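Local coordinates for protein TlmII (Streptoalloteichus hindustanus, PDB 4HVM) that takes part in tallysomycin biosynthesis as a condensation-domain protein and probably binds phosphopantetheine, at residues F302-G308 with R320-F325; A201-R205 with D273-L277; D49-A53 with A86-S90. All coordinates share one frame; numbering follows the deposited sequence.

Contacts 1 and 2 are neighbours on one mixed sheet, their centres about 11 Å apart: strand 297-305 of contact 1 pairs antiparallel with strand 274-282 of contact 2, and V304 N lies 2.8 Å from L275 O, a probable hydrogen bond. Contact 1 packs a helix on this sheet, contact 2 lays a loop against it. Contact 3 belongs to the mixed five-stranded sheet, on its outermost strand 87-91, about 48 Å from contact 1 and 49 Å from contact 2 between centres, on the opposite side of the chain's centre. This layout is consistent with the two-lobed build of condensation domains; none of the contacts includes an assigned active-site residue.

Contact 1. Residues F302-G308 with R320-F325; sequences FGVDLTG and RTQAGF
F302 turns one ring face to F325, whose own ring comes in edge-first: the planes stand at 86° with centroids 5.4 Å apart, a T-shaped pair in which F325 CD1 lies over the rim of the F302 ring. F325 CB also sits over that ring, a CH-pi contact 4.2 Å from CB to the F302 centroid. T321 CG2 reaches F302 CE2 obliquely. The third flat group, the guanidinium of R320, is met at its edge by D305 O and by the backbone N atoms of T307 and G308.

With chi1 at 65°, F302 CG stands between its backbone N and carbonyl carbon, which brings it over the helix backbone, 3.8 Å from F325 CA. Between the two ends of the contact the backbones come close: G324 CA makes a CA-H...O contact of 3.4 Å with G303 O, so helix and strand backbones meet directly here. V304 spreads both methyls against T321 OG1, 3.9 Å from CG1 and from CG2, while this hydroxyl is hydrogen-bonded to L317 O one turn earlier in helix 314-330. A246 and L243 of helix 241-255 back F302 and F325 respectively.

The extended R320 side chain runs past the end of the strand, and its NH2 donates to D305 O at 3.3 Å in a nearly straight bond (169°), from above the carbonyl plane. The D305 carboxylate turns instead to T307, whose OG1 donates to OD1 at 2.6 Å. Chemically the contact is thus divided: an aromatic, apolar end packs helix on sheet, and a polar, more exposed end ties R320 to the strand's last carbonyl, with the nearby D305 charge probably adding a modest electrostatic attraction.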
# COMPACT_ATOMS: atom_id res chain seq x y z
N PHE A 302 -7.46 -14.18 -2.10
CA PHE A 302 -8.18 -15.17 -1.31
C PHE A 302 -9.68 -15.08 -1.54
O PHE A 302 -10.19 -14.04 -1.96
CB PHE A 302 -7.87 -15.00 0.19
CG PHE A 302 -8.36 -13.71 0.77
CD1 PHE A 302 -7.65 -12.54 0.59
CD2 PHE A 302 -9.52 -13.67 1.52
CE1 PHE A 302 -8.10 -11.35 1.13
CE2 PHE A 302 -9.97 -12.49 2.07
CZ PHE A 302 -9.26 -11.33 1.87
N GLY A 303 -10.38 -16.18 -1.27
CA GLY A 303 -11.81 -16.23 -1.49
C GLY A 303 -12.62 -16.43 -0.22
O GLY A 303 -12.28 -17.25 0.62
N VAL A 304 -13.70 -15.66 -0.09
CA VAL A 304 -14.63 -15.82 1.01
C VAL A 304 -15.81 -16.68 0.55
O VAL A 304 -16.52 -16.31 -0.39
CB VAL A 304 -15.14 -14.46 1.51
CG1 VAL A 304 -16.03 -14.64 2.73
CG2 VAL A 304 -13.97 -13.55 1.84
N ASP A 305 -16.01 -17.81 1.21
CA ASP A 305 -17.11 -18.71 0.86
C ASP A 305 -18.41 -18.25 1.51
O ASP A 305 -18.56 -18.32 2.72
CB ASP A 305 -16.78 -20.14 1.27
CG ASP A 305 -17.80 -21.14 0.76
OD1 ASP A 305 -18.60 -20.79 -0.13
OD2 ASP A 305 -17.79 -22.29 1.26
N LEU A 306 -19.34 -17.78 0.69
CA LEU A 306 -20.58 -17.19 1.18
C LEU A 306 -21.77 -18.13 1.01
O LEU A 306 -22.92 -17.70 1.10
CB LEU A 306 -20.86 -15.90 0.42
CG LEU A 306 -19.70 -14.92 0.26
CD1 LEU A 306 -19.96 -14.01 -0.94
CD2 LEU A 306 -19.51 -14.09 1.52
N THR A 307 -21.49 -19.41 0.80
CA THR A 307 -22.49 -20.37 0.33
C THR A 307 -23.77 -20.49 1.16
O THR A 307 -24.87 -20.25 0.66
CB THR A 307 -21.89 -21.78 0.14
OG1 THR A 307 -20.87 -21.72 -0.87
CG2 THR A 307 -22.96 -22.76 -0.30
N GLY A 308 -23.65 -20.87 2.43
CA GLY A 308 -24.83 -21.18 3.22
C GLY A 308 -25.34 -20.08 4.12
O GLY A 308 -26.13 -20.34 5.04
N ARG A 320 -15.27 -17.16 7.85
CA ARG A 320 -15.12 -17.56 6.46
C ARG A 320 -14.06 -16.73 5.73
O ARG A 320 -13.40 -17.22 4.82
CB ARG A 320 -16.47 -17.50 5.75
CG ARG A 320 -17.56 -18.23 6.51
CD ARG A 320 -18.83 -18.39 5.70
NE ARG A 320 -19.80 -19.25 6.38
CZ ARG A 320 -20.77 -19.91 5.76
NH1 ARG A 320 -21.60 -20.67 6.46
NH2 ARG A 320 -20.91 -19.83 4.44
N THR A 321 -13.90 -15.48 6.14
CA THR A 321 -12.88 -14.60 5.57
C THR A 321 -11.49 -15.05 6.00
O THR A 321 -10.56 -15.11 5.20
CB THR A 321 -13.08 -13.15 6.04
OG1 THR A 321 -14.38 -12.70 5.64
CG2 THR A 321 -12.02 -12.24 5.43
N GLN A 322 -11.36 -15.38 7.29
CA GLN A 322 -10.09 -15.81 7.85
C GLN A 322 -9.65 -17.16 7.29
O GLN A 322 -8.46 -17.41 7.11
CB GLN A 322 -10.18 -15.88 9.38
CG GLN A 322 -8.89 -16.26 10.08
CD GLN A 322 -9.03 -16.20 11.59
OE1 GLN A 322 -9.80 -15.39 12.12
NE2 GLN A 322 -8.30 -17.05 12.30
N ALA A 323 -10.62 -18.02 7.01
CA ALA A 323 -10.34 -19.35 6.46
C ALA A 323 -9.80 -19.25 5.04
O ALA A 323 -8.93 -20.02 4.64
CB ALA A 323 -11.58 -20.22 6.50
N GLY A 324 -10.33 -18.31 4.27
CA GLY A 324 -9.88 -18.10 2.91
C GLY A 324 -8.53 -17.43 2.85
O GLY A 324 -7.68 -17.78 2.03
N PHE A 325 -8.33 -16.46 3.74
CA PHE A 325 -7.09 -15.69 3.77
C PHE A 325 -5.90 -16.54 4.19
O PHE A 325 -4.87 -16.57 3.51
CB PHE A 325 -7.23 -14.49 4.70
CG PHE A 325 -5.97 -13.67 4.84
CD1 PHE A 325 -5.58 -12.80 3.83
CD2 PHE A 325 -5.20 -13.75 5.98
CE1 PHE A 325 -4.43 -12.04 3.96
CE2 PHE A 325 -4.05 -13.00 6.12
CZ PHE A 325 -3.66 -12.14 5.11

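Contact 2. Residues A201-R205 with D273-L277; sequences ALPVR and DSLYL
L202 and Y276 meet at about a right angle, the leucine standing over one face of the tyrosine ring. Its CG lies 4.1 Å from the Y276 centroid and only 1° off the ring normal, a well-centred CH-pi contact, and CD1 leans toward the phenol end, 3.9 Å from Y276 CZ. P203 also lies across the tyrosine at nearly a right angle, but reaches the ring obliquely: its CD is 3.9 Å from Y276 CE1. The proline's CG continues toward the strand backbone, 4.1 Å from S274 O.

R205 approaches L275 differently. Bent at chi3 (59°), its chain presents one guanidinium face to L275 CD1, which sits toward the rim, 3.8 Å from R205 NH1. R205 NE forms a salt bridge with D358, so the charge is paired outside the contact while a guanidinium face takes the leucine methyl. A chi1 of 179° swings the L275 side chain so that its end comes nearer the loop than its CB direction suggests, with CD1 against the arginine.

W357 touches both L202 and Y276, and R356 NH2 donates a hydrogen bond to L202 O. The arrangement is loop-on-sheet packing: the loop following helix 185-198 lies against the beginning of strand 274-282, an inner strand of the mixed six-stranded sheet in this condensation-domain protein.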
# COMPACT_ATOMS: atom_id res chain seq x y z
N ALA A 201 -11.02 -22.44 -11.68
CA ALA A 201 -12.31 -22.58 -11.02
C ALA A 201 -12.85 -21.26 -10.46
O ALA A 201 -13.97 -21.20 -9.98
CB ALA A 201 -12.22 -23.62 -9.91
N LEU A 202 -12.04 -20.21 -10.54
CA LEU A 202 -12.46 -18.90 -10.07
C LEU A 202 -13.68 -18.41 -10.83
O LEU A 202 -13.68 -18.38 -12.06
CB LEU A 202 -11.32 -17.89 -10.20
CG LEU A 202 -10.51 -17.55 -8.94
CD1 LEU A 202 -9.92 -18.79 -8.31
CD2 LEU A 202 -9.42 -16.54 -9.26
N PRO A 203 -14.73 -18.02 -10.10
CA PRO A 203 -15.99 -17.53 -10.69
C PRO A 203 -15.79 -16.27 -11.54
O PRO A 203 -14.85 -15.51 -11.31
CB PRO A 203 -16.86 -17.22 -9.47
CG PRO A 203 -15.89 -17.04 -8.34
CD PRO A 203 -14.77 -17.99 -8.63
N VAL A 204 -16.67 -16.06 -12.50
CA VAL A 204 -16.56 -14.95 -13.43
C VAL A 204 -17.22 -13.68 -12.90
O VAL A 204 -18.36 -13.71 -12.45
CB VAL A 204 -17.19 -15.30 -14.80
CG1 VAL A 204 -16.99 -14.16 -15.78
CG2 VAL A 204 -16.59 -16.59 -15.34
N ARG A 205 -16.49 -12.57 -12.96
CA ARG A 205 -17.01 -11.27 -12.55
C ARG A 205 -16.49 -10.16 -13.46
O ARG A 205 -17.19 -9.70 -14.36
CB ARG A 205 -16.63 -10.98 -11.10
CG ARG A 205 -17.65 -11.45 -10.08
CD ARG A 205 -17.15 -11.20 -8.67
NE ARG A 205 -16.88 -9.78 -8.43
CZ ARG A 205 -17.76 -8.93 -7.91
NH1 ARG A 205 -18.97 -9.35 -7.57
NH2 ARG A 205 -17.43 -7.66 -7.73
N ASP A 273 -22.38 -18.36 -3.85
CA ASP A 273 -21.22 -19.24 -3.85
C ASP A 273 -20.04 -18.63 -3.08
O ASP A 273 -19.99 -18.71 -1.85
CB ASP A 273 -20.80 -19.56 -5.29
CG ASP A 273 -19.83 -20.73 -5.38
OD1 ASP A 273 -20.03 -21.72 -4.65
OD2 ASP A 273 -18.87 -20.65 -6.17
N SER A 274 -19.11 -18.02 -3.80
CA SER A 274 -17.94 -17.40 -3.17
C SER A 274 -17.51 -16.11 -3.88
O SER A 274 -17.90 -15.86 -5.02
CB SER A 274 -16.77 -18.38 -3.12
OG SER A 274 -16.27 -18.65 -4.41
N LEU A 275 -16.70 -15.32 -3.19
CA LEU A 275 -16.23 -14.03 -3.68
C LEU A 275 -14.73 -13.88 -3.44
O LEU A 275 -14.25 -14.15 -2.33
CB LEU A 275 -16.99 -12.90 -2.99
CG LEU A 275 -16.61 -11.47 -3.35
CD1 LEU A 275 -17.09 -11.12 -4.75
CD2 LEU A 275 -17.17 -10.49 -2.33
N TYR A 276 -13.99 -13.46 -4.46
CA TYR A 276 -12.54 -13.36 -4.34
C TYR A 276 -12.03 -11.93 -4.23
O TYR A 276 -12.37 -11.07 -5.03
CB TYR A 276 -11.85 -14.08 -5.50
CG TYR A 276 -11.78 -15.57 -5.28
CD1 TYR A 276 -12.88 -16.38 -5.51
CD2 TYR A 276 -10.61 -16.16 -4.82
CE1 TYR A 276 -12.82 -17.75 -5.31
CE2 TYR A 276 -10.53 -17.52 -4.61
CZ TYR A 276 -11.64 -18.31 -4.85
OH TYR A 276 -11.55 -19.67 -4.64
N LEU A 277 -11.19 -11.70 -3.22
CA LEU A 277 -10.68 -10.37 -2.92
C LEU A 277 -9.16 -10.32 -3.04
O LEU A 277 -8.51 -11.33 -3.27
CB LEU A 277 -11.08 -9.94 -1.51
CG LEU A 277 -12.53 -9.57 -1.18
CD1 LEU A 277 -13.47 -10.77 -1.21
CD2 LEU A 277 -12.59 -8.89 0.17

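Contact 3. Residues D49-A53 with A86-S90; sequences DDRLA and ALVRS
R89 bends at chi3 (61°), which carries its guanidinium from the strand across to the first turn of helix 49-62. There D50 brings its carboxylate round although its CB starts away from the strand. The resulting salt bridge is long: D50 OD1 lies 3.4 Å from R89 NH1 and 3.5 Å from NH2, two weak hydrogen bonds to one oxygen. That oxygen meets the guanidinium edge, while the carboxylate and guanidinium planes are 77° apart.

A53 CB covers one guanidinium face, 3.6 Å from R89 NH1, and D49 CB touches NH2 at 3.4 Å. The D49 carboxylate serves another arginine, forming a salt bridge with R128. Beside this polar patch L87 CD2 packs on A53 CB at 3.8 Å, and the leucine goes on to touch A56 and D57 further along the helix.

Segments 49-53 and 87-90 run nearly antiparallel (160°); the latter lies on strand 87-91, an outermost strand of its mixed sheet. D49 and A53 of the helix also rest on L126 of the adjoining strand 122-128, and L52 packs against helix 147-161.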
# COMPACT_ATOMS: atom_id res chain seq x y z
N ASP A 49 14.69 24.62 10.57
CA ASP A 49 14.59 24.09 9.22
C ASP A 49 15.92 23.55 8.70
O ASP A 49 15.97 22.46 8.12
CB ASP A 49 14.06 25.16 8.26
CG ASP A 49 12.57 25.38 8.40
OD1 ASP A 49 11.90 24.57 9.08
OD2 ASP A 49 12.06 26.37 7.83
N ASP A 50 16.99 24.31 8.90
CA ASP A 50 18.31 23.91 8.43
C ASP A 50 18.77 22.63 9.12
O ASP A 50 19.42 21.79 8.50
CB ASP A 50 19.32 25.04 8.66
CG ASP A 50 19.00 26.28 7.85
OD1 ASP A 50 18.70 26.14 6.65
OD2 ASP A 50 19.04 27.39 8.42
N ARG A 51 18.43 22.50 10.39
CA ARG A 51 18.78 21.31 11.16
C ARG A 51 17.99 20.11 10.64
O ARG A 51 18.52 19.00 10.54
CB ARG A 51 18.50 21.52 12.65
CG ARG A 51 18.87 20.33 13.51
CD ARG A 51 20.36 20.06 13.47
NE ARG A 51 20.70 18.73 13.98
CZ ARG A 51 20.86 17.65 13.22
NH1 ARG A 51 20.71 17.74 11.91
NH2 ARG A 51 21.18 16.49 13.77
N LEU A 52 16.72 20.34 10.31
CA LEU A 52 15.87 19.29 9.78
C LEU A 52 16.30 18.91 8.37
O LEU A 52 16.27 17.73 8.00
CB LEU A 52 14.41 19.74 9.78
CG LEU A 52 13.37 18.73 9.30
CD1 LEU A 52 13.41 17.45 10.13
CD2 LEU A 52 11.98 19.34 9.33
N ALA A 53 16.70 19.91 7.58
CA ALA A 53 17.18 19.68 6.23
C ALA A 53 18.47 18.86 6.24
O ALA A 53 18.66 17.99 5.40
CB ALA A 53 17.41 21.01 5.52
N ALA A 86 17.66 15.06 -3.65
CA ALA A 86 16.29 14.62 -3.42
C ALA A 86 15.58 15.42 -2.34
O ALA A 86 14.45 15.12 -1.98
CB ALA A 86 16.28 13.14 -3.07
N LEU A 87 16.25 16.44 -1.81
CA LEU A 87 15.65 17.27 -0.78
C LEU A 87 15.04 18.54 -1.37
O LEU A 87 15.75 19.44 -1.82
CB LEU A 87 16.67 17.62 0.30
CG LEU A 87 16.15 18.49 1.45
CD1 LEU A 87 14.95 17.85 2.13
CD2 LEU A 87 17.26 18.75 2.45
N VAL A 88 13.71 18.61 -1.36
CA VAL A 88 12.99 19.77 -1.87
C VAL A 88 12.43 20.60 -0.72
O VAL A 88 11.73 20.08 0.15
CB VAL A 88 11.82 19.34 -2.78
CG1 VAL A 88 11.07 20.56 -3.29
CG2 VAL A 88 12.33 18.48 -3.93
N ARG A 89 12.74 21.89 -0.71
CA ARG A 89 12.31 22.78 0.37
C ARG A 89 11.29 23.80 -0.13
O ARG A 89 11.55 24.53 -1.09
CB ARG A 89 13.51 23.48 1.00
CG ARG A 89 14.59 22.52 1.46
CD ARG A 89 15.74 23.23 2.14
NE ARG A 89 15.31 23.94 3.35
CZ ARG A 89 16.14 24.44 4.25
NH1 ARG A 89 17.45 24.32 4.10
NH2 ARG A 89 15.66 25.07 5.31
N SER A 90 10.13 23.83 0.51
CA SER A 90 9.05 24.74 0.12
C SER A 90 8.52 25.52 1.32
O SER A 90 8.74 25.14 2.47
CB SER A 90 7.91 23.96 -0.54
OG SER A 90 8.35 23.29 -1.71